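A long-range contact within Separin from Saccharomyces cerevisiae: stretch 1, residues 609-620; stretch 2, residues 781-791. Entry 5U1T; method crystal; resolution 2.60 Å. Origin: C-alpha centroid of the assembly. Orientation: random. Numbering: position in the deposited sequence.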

ATOM      1  N   LYS A 609      10.923  12.874  -2.590  1.00 50.16           N
ATOM      2  CA  LYS A 609       9.707  12.197  -2.176  1.00 53.05           C
ATOM      3  C   LYS A 609       9.604  10.816  -2.824  1.00 57.93           C
ATOM      4  O   LYS A 609       9.305   9.825  -2.144  1.00 59.94           O
ATOM      5  CB  LYS A 609       8.477  13.040  -2.501  1.00 57.40           C
ATOM      6  CG  LYS A 609       8.278  14.192  -1.527  1.00 61.14           C
ATOM      7  CD  LYS A 609       7.830  15.485  -2.206  1.00 66.88           C
ATOM      8  CE  LYS A 609       6.605  15.300  -3.094  1.00 57.18           C
ATOM      9  NZ  LYS A 609       5.924  16.606  -3.297  1.00 63.71           N
ATOM     10  N   MET A 610       9.894  10.734  -4.118  1.00 55.35           N
ATOM     11  CA  MET A 610       9.842   9.464  -4.830  1.00 55.61           C
ATOM     12  C   MET A 610      10.932   8.471  -4.353  1.00 58.76           C
ATOM     13  O   MET A 610      10.798   7.255  -4.515  1.00 54.93           O
ATOM     14  CB  MET A 610       9.951   9.718  -6.332  1.00 45.89           C
ATOM     15  CG  MET A 610       9.452   8.616  -7.232  1.00 47.45           C
ATOM     16  SD  MET A 610       8.071   7.594  -6.617  1.00 64.95           S
ATOM     17  CE  MET A 610       6.757   8.768  -6.155  1.00 55.83           C
ATOM     18  N   LEU A 611      11.998   9.005  -3.756  1.00 56.79           N
ATOM     19  CA  LEU A 611      13.169   8.215  -3.374  1.00 54.32           C
ATOM     20  C   LEU A 611      12.951   7.589  -2.009  1.00 59.56           C
ATOM     21  O   LEU A 611      13.250   6.409  -1.803  1.00 59.71           O
ATOM     22  CB  LEU A 611      14.435   9.090  -3.361  1.00 48.89           C
ATOM     23  CG  LEU A 611      15.765   8.448  -2.948  1.00 51.17           C
ATOM     24  CD1 LEU A 611      16.169   7.360  -3.926  1.00 48.88           C
ATOM     25  CD2 LEU A 611      16.853   9.490  -2.840  1.00 47.66           C
ATOM     26  N   LEU A 612      12.467   8.418  -1.082  1.00 56.79           N
ATOM     27  CA  LEU A 612      12.038   7.988   0.233  1.00 51.15           C
ATOM     28  C   LEU A 612      10.997   6.885   0.092  1.00 53.57           C
ATOM     29  O   LEU A 612      11.103   5.832   0.727  1.00 53.01           O
ATOM     30  CB  LEU A 612      11.458   9.156   1.024  1.00 48.01           C
ATOM     31  CG  LEU A 612      12.395  10.244   1.527  1.00 49.68           C
ATOM     32  CD1 LEU A 612      11.610  11.285   2.267  1.00 50.81           C
ATOM     33  CD2 LEU A 612      13.454   9.667   2.429  1.00 50.03           C
ATOM     34  N   CYS A 613      10.003   7.128  -0.754  1.00 51.45           N
ATOM     35  CA  CYS A 613       8.953   6.159  -1.000  1.00 50.39           C
ATOM     36  C   CYS A 613       9.460   4.860  -1.629  1.00 54.69           C
ATOM     37  O   CYS A 613       8.949   3.788  -1.312  1.00 60.07           O
ATOM     38  CB  CYS A 613       7.870   6.779  -1.876  1.00 47.70           C
ATOM     39  SG  CYS A 613       6.640   5.650  -2.546  1.00 52.58           S
ATOM     40  N   TYR A 614      10.462   4.918  -2.496  1.00 49.46           N
ATOM     41  CA  TYR A 614      10.949   3.678  -3.093  1.00 47.33           C
ATOM     42  C   TYR A 614      11.921   2.968  -2.152  1.00 51.66           C
ATOM     43  O   TYR A 614      12.049   1.751  -2.207  1.00 53.24           O
ATOM     44  CB  TYR A 614      11.619   3.934  -4.435  1.00 45.81           C
ATOM     45  CG  TYR A 614      11.675   2.758  -5.385  1.00 41.58           C
ATOM     46  CD1 TYR A 614      10.529   2.047  -5.714  1.00 42.66           C
ATOM     47  CD2 TYR A 614      12.869   2.387  -5.990  1.00 42.23           C
ATOM     48  CE1 TYR A 614      10.565   0.994  -6.612  1.00 41.29           C
ATOM     49  CE2 TYR A 614      12.917   1.334  -6.895  1.00 40.11           C
ATOM     50  CZ  TYR A 614      11.757   0.639  -7.194  1.00 42.14           C
ATOM     51  OH  TYR A 614      11.779  -0.411  -8.080  1.00 48.87           O
ATOM     52  N   LEU A 615      12.618   3.729  -1.313  1.00 51.26           N
ATOM     53  CA  LEU A 615      13.456   3.129  -0.291  1.00 56.65           C
ATOM     54  C   LEU A 615      12.581   2.345   0.700  1.00 55.72           C
ATOM     55  O   LEU A 615      12.816   1.172   0.996  1.00 54.92           O
ATOM     56  CB  LEU A 615      14.266   4.192   0.457  1.00 50.67           C
ATOM     57  CG  LEU A 615      15.491   4.799  -0.222  1.00 52.86           C
ATOM     58  CD1 LEU A 615      16.077   5.844   0.698  1.00 50.37           C
ATOM     59  CD2 LEU A 615      16.533   3.760  -0.594  1.00 44.08           C
ATOM     60  N   ASN A 616      11.563   3.024   1.201  1.00 53.66           N
ATOM     61  CA  ASN A 616      10.623   2.453   2.135  1.00 52.09           C
ATOM     62  C   ASN A 616       9.888   1.219   1.605  1.00 53.28           C
ATOM     63  O   ASN A 616       9.719   0.234   2.309  1.00 59.25           O
ATOM     64  CB  ASN A 616       9.624   3.524   2.519  1.00 55.22           C
ATOM     65  CG  ASN A 616       8.470   2.980   3.287  1.00 54.60           C
ATOM     66  OD1 ASN A 616       7.573   2.338   2.725  1.00 49.65           O
ATOM     67  ND2 ASN A 616       8.459   3.257   4.582  1.00 56.39           N
ATOM     68  N   PHE A 617       9.442   1.274   0.364  1.00 52.54           N
ATOM     69  CA  PHE A 617       8.748   0.152  -0.236  1.00 50.55           C
ATOM     70  C   PHE A 617       9.686  -1.045  -0.422  1.00 50.90           C
ATOM     71  O   PHE A 617       9.228  -2.184  -0.496  1.00 53.24           O
ATOM     72  CB  PHE A 617       8.128   0.606  -1.556  1.00 48.98           C
ATOM     73  CG  PHE A 617       7.574  -0.500  -2.419  1.00 47.73           C
ATOM     74  CD1 PHE A 617       8.380  -1.135  -3.366  1.00 46.72           C
ATOM     75  CD2 PHE A 617       6.242  -0.846  -2.347  1.00 45.61           C
ATOM     76  CE1 PHE A 617       7.872  -2.117  -4.190  1.00 47.41           C
ATOM     77  CE2 PHE A 617       5.728  -1.824  -3.172  1.00 49.21           C
ATOM     78  CZ  PHE A 617       6.552  -2.475  -4.089  1.00 47.38           C
ATOM     79  N   ASN A 618      10.992  -0.796  -0.486  1.00 51.38           N
ATOM     80  CA  ASN A 618      11.957  -1.888  -0.625  1.00 52.40           C
ATOM     81  C   ASN A 618      12.665  -2.202   0.682  1.00 53.50           C
ATOM     82  O   ASN A 618      13.592  -3.016   0.714  1.00 50.55           O
ATOM     83  CB  ASN A 618      12.984  -1.578  -1.704  1.00 44.88           C
ATOM     84  CG  ASN A 618      12.446  -1.826  -3.088  1.00 52.80           C
ATOM     85  OD1 ASN A 618      12.326  -0.901  -3.901  1.00 53.27           O
ATOM     86  ND2 ASN A 618      12.099  -3.076  -3.371  1.00 53.52           N
ATOM     87  N   ASN A 619      12.197  -1.559   1.750  1.00 49.59           N
ATOM     88  CA  ASN A 619      12.701  -1.763   3.096  1.00 54.71           C
ATOM     89  C   ASN A 619      14.213  -1.498   3.155  1.00 55.06           C
ATOM     90  O   ASN A 619      14.975  -2.285   3.681  1.00 57.92           O
ATOM     91  CB  ASN A 619      12.366  -3.184   3.603  1.00 52.42           C
ATOM     92  CG  ASN A 619      10.896  -3.583   3.357  1.00 58.19           C
ATOM     93  OD1 ASN A 619       9.973  -3.056   3.994  1.00 59.18           O
ATOM     94  ND2 ASN A 619      10.682  -4.530   2.437  1.00 56.09           N
ATOM     95  N   PHE A 620      14.649  -0.377   2.601  1.00 59.91           N
ATOM     96  CA  PHE A 620      16.056  -0.000   2.681  1.00 56.44           C
ATOM     97  C   PHE A 620      16.204   0.861   3.918  1.00 55.14           C
ATOM     98  O   PHE A 620      16.773   1.949   3.854  1.00 60.17           O
ATOM     99  CB  PHE A 620      16.516   0.773   1.443  1.00 50.21           C
ATOM    100  CG  PHE A 620      16.828  -0.080   0.248  1.00 53.58           C
ATOM    101  CD1 PHE A 620      16.186  -1.284   0.025  1.00 52.24           C
ATOM    102  CD2 PHE A 620      17.772   0.338  -0.676  1.00 53.78           C
ATOM    103  CE1 PHE A 620      16.481  -2.053  -1.104  1.00 52.61           C
ATOM    104  CE2 PHE A 620      18.063  -0.431  -1.798  1.00 53.49           C
ATOM    105  CZ  PHE A 620      17.416  -1.625  -2.009  1.00 50.99           C
ATOM    106  N   SER A 781      -0.857   6.562  -9.850  1.00 54.68           N
ATOM    107  CA  SER A 781       0.504   7.096  -9.729  1.00 53.93           C
ATOM    108  C   SER A 781       1.445   6.097  -9.061  1.00 56.18           C
ATOM    109  O   SER A 781       1.042   5.380  -8.165  1.00 57.44           O
ATOM    110  CB  SER A 781       0.512   8.412  -8.951  1.00 54.36           C
ATOM    111  OG  SER A 781       0.479   8.206  -7.547  1.00 59.21           O
ATOM    112  N   GLN A 782       2.699   6.072  -9.495  1.00 55.56           N
ATOM    113  CA  GLN A 782       3.690   5.167  -8.943  1.00 50.67           C
ATOM    114  C   GLN A 782       3.634   5.067  -7.428  1.00 53.95           C
ATOM    115  O   GLN A 782       3.557   3.963  -6.903  1.00 54.65           O
ATOM    116  CB  GLN A 782       5.095   5.589  -9.357  1.00 52.61           C
ATOM    117  CG  GLN A 782       6.212   4.838  -8.627  1.00 51.45           C
ATOM    118  CD  GLN A 782       6.414   3.410  -9.126  1.00 51.95           C
ATOM    119  OE1 GLN A 782       5.488   2.758  -9.612  1.00 50.11           O
ATOM    120  NE2 GLN A 782       7.637   2.921  -9.009  1.00 51.61           N
ATOM    121  N   GLY A 783       3.656   6.204  -6.732  1.00 55.85           N
ATOM    122  CA  GLY A 783       3.612   6.219  -5.274  1.00 49.54           C
ATOM    123  C   GLY A 783       2.383   5.529  -4.684  1.00 55.00           C
ATOM    124  O   GLY A 783       2.466   4.765  -3.713  1.00 59.52           O
ATOM    125  N   SER A 784       1.230   5.782  -5.281  1.00 51.63           N
ATOM    126  CA  SER A 784       0.012   5.138  -4.845  1.00 56.73           C
ATOM    127  C   SER A 784      -0.056   3.668  -5.269  1.00 54.72           C
ATOM    128  O   SER A 784      -0.671   2.864  -4.592  1.00 55.75           O
ATOM    129  CB  SER A 784      -1.191   5.905  -5.378  1.00 53.56           C
ATOM    130  OG  SER A 784      -1.503   6.950  -4.484  1.00 59.66           O
ATOM    131  N   ARG A 785       0.569   3.309  -6.383  1.00 54.97           N
ATOM    132  CA  ARG A 785       0.527   1.926  -6.828  1.00 52.28           C
ATOM    133  C   ARG A 785       1.321   1.059  -5.852  1.00 54.75           C
ATOM    134  O   ARG A 785       0.917  -0.054  -5.522  1.00 51.76           O
ATOM    135  CB  ARG A 785       1.065   1.785  -8.253  1.00 48.93           C
ATOM    136  CG  ARG A 785       0.964   0.387  -8.789  1.00 50.86           C
ATOM    137  CD  ARG A 785       1.526   0.289 -10.167  1.00 50.62           C
ATOM    138  NE  ARG A 785       2.936   0.622 -10.221  1.00 49.02           N
ATOM    139  CZ  ARG A 785       3.915  -0.275 -10.238  1.00 55.19           C
ATOM    140  NH1 ARG A 785       5.176   0.119 -10.292  1.00 58.27           N
ATOM    141  NH2 ARG A 785       3.640  -1.570 -10.200  1.00 58.18           N
ATOM    142  N   LEU A 786       2.445   1.589  -5.380  1.00 51.56           N
ATOM    143  CA  LEU A 786       3.286   0.875  -4.449  1.00 49.38           C
ATOM    144  C   LEU A 786       2.585   0.796  -3.109  1.00 53.38           C
ATOM    145  O   LEU A 786       2.661  -0.220  -2.433  1.00 55.70           O
ATOM    146  CB  LEU A 786       4.655   1.556  -4.305  1.00 53.59           C
ATOM    147  CG  LEU A 786       5.511   1.693  -5.563  1.00 52.06           C
ATOM    148  CD1 LEU A 786       6.769   2.496  -5.274  1.00 47.54           C
ATOM    149  CD2 LEU A 786       5.846   0.341  -6.184  1.00 45.13           C
ATOM    150  N   ALA A 787       1.902   1.872  -2.728  1.00 55.91           N
ATOM    151  CA  ALA A 787       1.166   1.905  -1.465  1.00 53.92           C
ATOM    152  C   ALA A 787       0.162   0.764  -1.430  1.00 57.72           C
ATOM    153  O   ALA A 787       0.082   0.018  -0.460  1.00 61.27           O
ATOM    154  CB  ALA A 787       0.455   3.226  -1.288  1.00 51.47           C
ATOM    155  N   LEU A 788      -0.583   0.645  -2.525  1.00 55.02           N
ATOM    156  CA  LEU A 788      -1.635  -0.333  -2.705  1.00 55.96           C
ATOM    157  C   LEU A 788      -1.092  -1.757  -2.803  1.00 59.13           C
ATOM    158  O   LEU A 788      -1.769  -2.706  -2.435  1.00 60.28           O
ATOM    159  CB  LEU A 788      -2.428   0.010  -3.960  1.00 45.01           C
ATOM    160  CG  LEU A 788      -3.626  -0.874  -4.241  1.00 54.09           C
ATOM    161  CD1 LEU A 788      -4.559  -0.811  -3.054  1.00 53.39           C
ATOM    162  CD2 LEU A 788      -4.302  -0.369  -5.492  1.00 61.72           C
ATOM    163  N   LEU A 789       0.124  -1.902  -3.322  1.00 58.75           N
ATOM    164  CA  LEU A 789       0.773  -3.196  -3.377  1.00 56.86           C
ATOM    165  C   LEU A 789       1.091  -3.673  -1.969  1.00 54.93           C
ATOM    166  O   LEU A 789       0.789  -4.803  -1.601  1.00 55.72           O
ATOM    167  CB  LEU A 789       2.038  -3.119  -4.221  1.00 52.18           C
ATOM    168  CG  LEU A 789       1.771  -3.260  -5.715  1.00 56.94           C
ATOM    169  CD1 LEU A 789       3.058  -3.114  -6.514  1.00 52.71           C
ATOM    170  CD2 LEU A 789       1.103  -4.603  -6.006  1.00 56.40           C
ATOM    171  N   LYS A 790       1.692  -2.791  -1.181  1.00 55.71           N
ATOM    172  CA  LYS A 790       2.049  -3.097   0.192  1.00 54.03           C
ATOM    173  C   LYS A 790       0.779  -3.440   0.975  1.00 57.52           C
ATOM    174  O   LYS A 790       0.736  -4.412   1.722  1.00 58.18           O
ATOM    175  CB  LYS A 790       2.803  -1.922   0.828  1.00 51.10           C
ATOM    176  CG  LYS A 790       4.320  -1.966   0.624  1.00 60.27           C
ATOM    177  CD  LYS A 790       4.957  -3.235   1.300  1.00 69.29           C
ATOM    178  CE  LYS A 790       6.526  -3.264   1.250  1.00 63.07           C
ATOM    179  NZ  LYS A 790       7.122  -4.522   1.862  1.00 71.16           N
ATOM    180  N   SER A 791      -0.270  -2.659   0.764  1.00 59.01           N
ATOM    181  CA  SER A 791      -1.515  -2.839   1.492  1.00 56.17           C
ATOM    182  C   SER A 791      -2.285  -4.096   1.112  1.00 56.95           C
ATOM    183  O   SER A 791      -2.913  -4.728   1.963  1.00 56.08           O
ATOM    184  CB  SER A 791      -2.412  -1.626   1.294  1.00 54.14           C
ATOM    185  OG  SER A 791      -2.232  -0.711   2.350  1.00 63.16           O
TER

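No hydrogen bond joins these two stretches. The touching residues are at least 168 apart in sequence, and the helices run side by side. The contact rests mainly on packing, with 455 Å² of surface buried over both sides.

The helix of the first stretch and the helix of the second point in nearly the same direction. Their N-to-C axes differ by 19° and approach to 10.5 Å. The CA atoms come nearest at two places: C613 CA lies 6.8 Å from G783 CA, and F617 CA lies 6.9 Å from L786 CA. Each helix satisfies its own backbone through i to i+4 hydrogen bonds. The second helix is capped at its start by S781, whose OG accepts a weak bond from S784 N at 3.4 Å.

F617 and L786 form the centre. Both point toward the opposite stretch. L786 CD2 sits over one face of the F617 ring, 3.6 Å from the centroid and 14° off the ring normal, a CH-pi contact. L786 CB also comes within 3.5 Å of F617 CD2. L789 meets the same ring at its edge, with L789 CB 4.0 Å from F617 CE2.

The other methyl of L786 reaches a different pair of residues. L786 CD1 is 3.8 Å from Y614 CD1, near the plane of the tyrosine ring, and 4.2 Å from C613 SG. These are apolar contacts.

G783 has no side chain, and the first helix rests on its backbone. C613 SG rests 4.1 Å from G783 CA, and M610 CE lies 4.1 Å from G783 N. The M610 side chain leaves sideways, but its end turns in, placing M610 SD 3.9 Å from Q782 CG. Q782 OE1 is occupied within its own helix: R785 NH1 donates to Q782 OE1 at 2.7 Å, and R785 NE adds a weak bond to the same oxygen at 3.4 Å. Q782 NE2 is bonded elsewhere in the structure.

K790 covers the far end of the contact. Its aliphatic part packs on F617, with K790 CG 3.7 Å from F617 CD2. K790 CE, the carbon beside the charged nitrogen, lies 3.4 Å from the backbone oxygen F617 O. K790 NZ ends 3.6 Å from N619 ND2, in the loop after the first helix; both are donors, so this is proximity only. K790 NZ lies 6.0 Å from the centroid of the F617 ring, so any cation-pi attraction is weak at most.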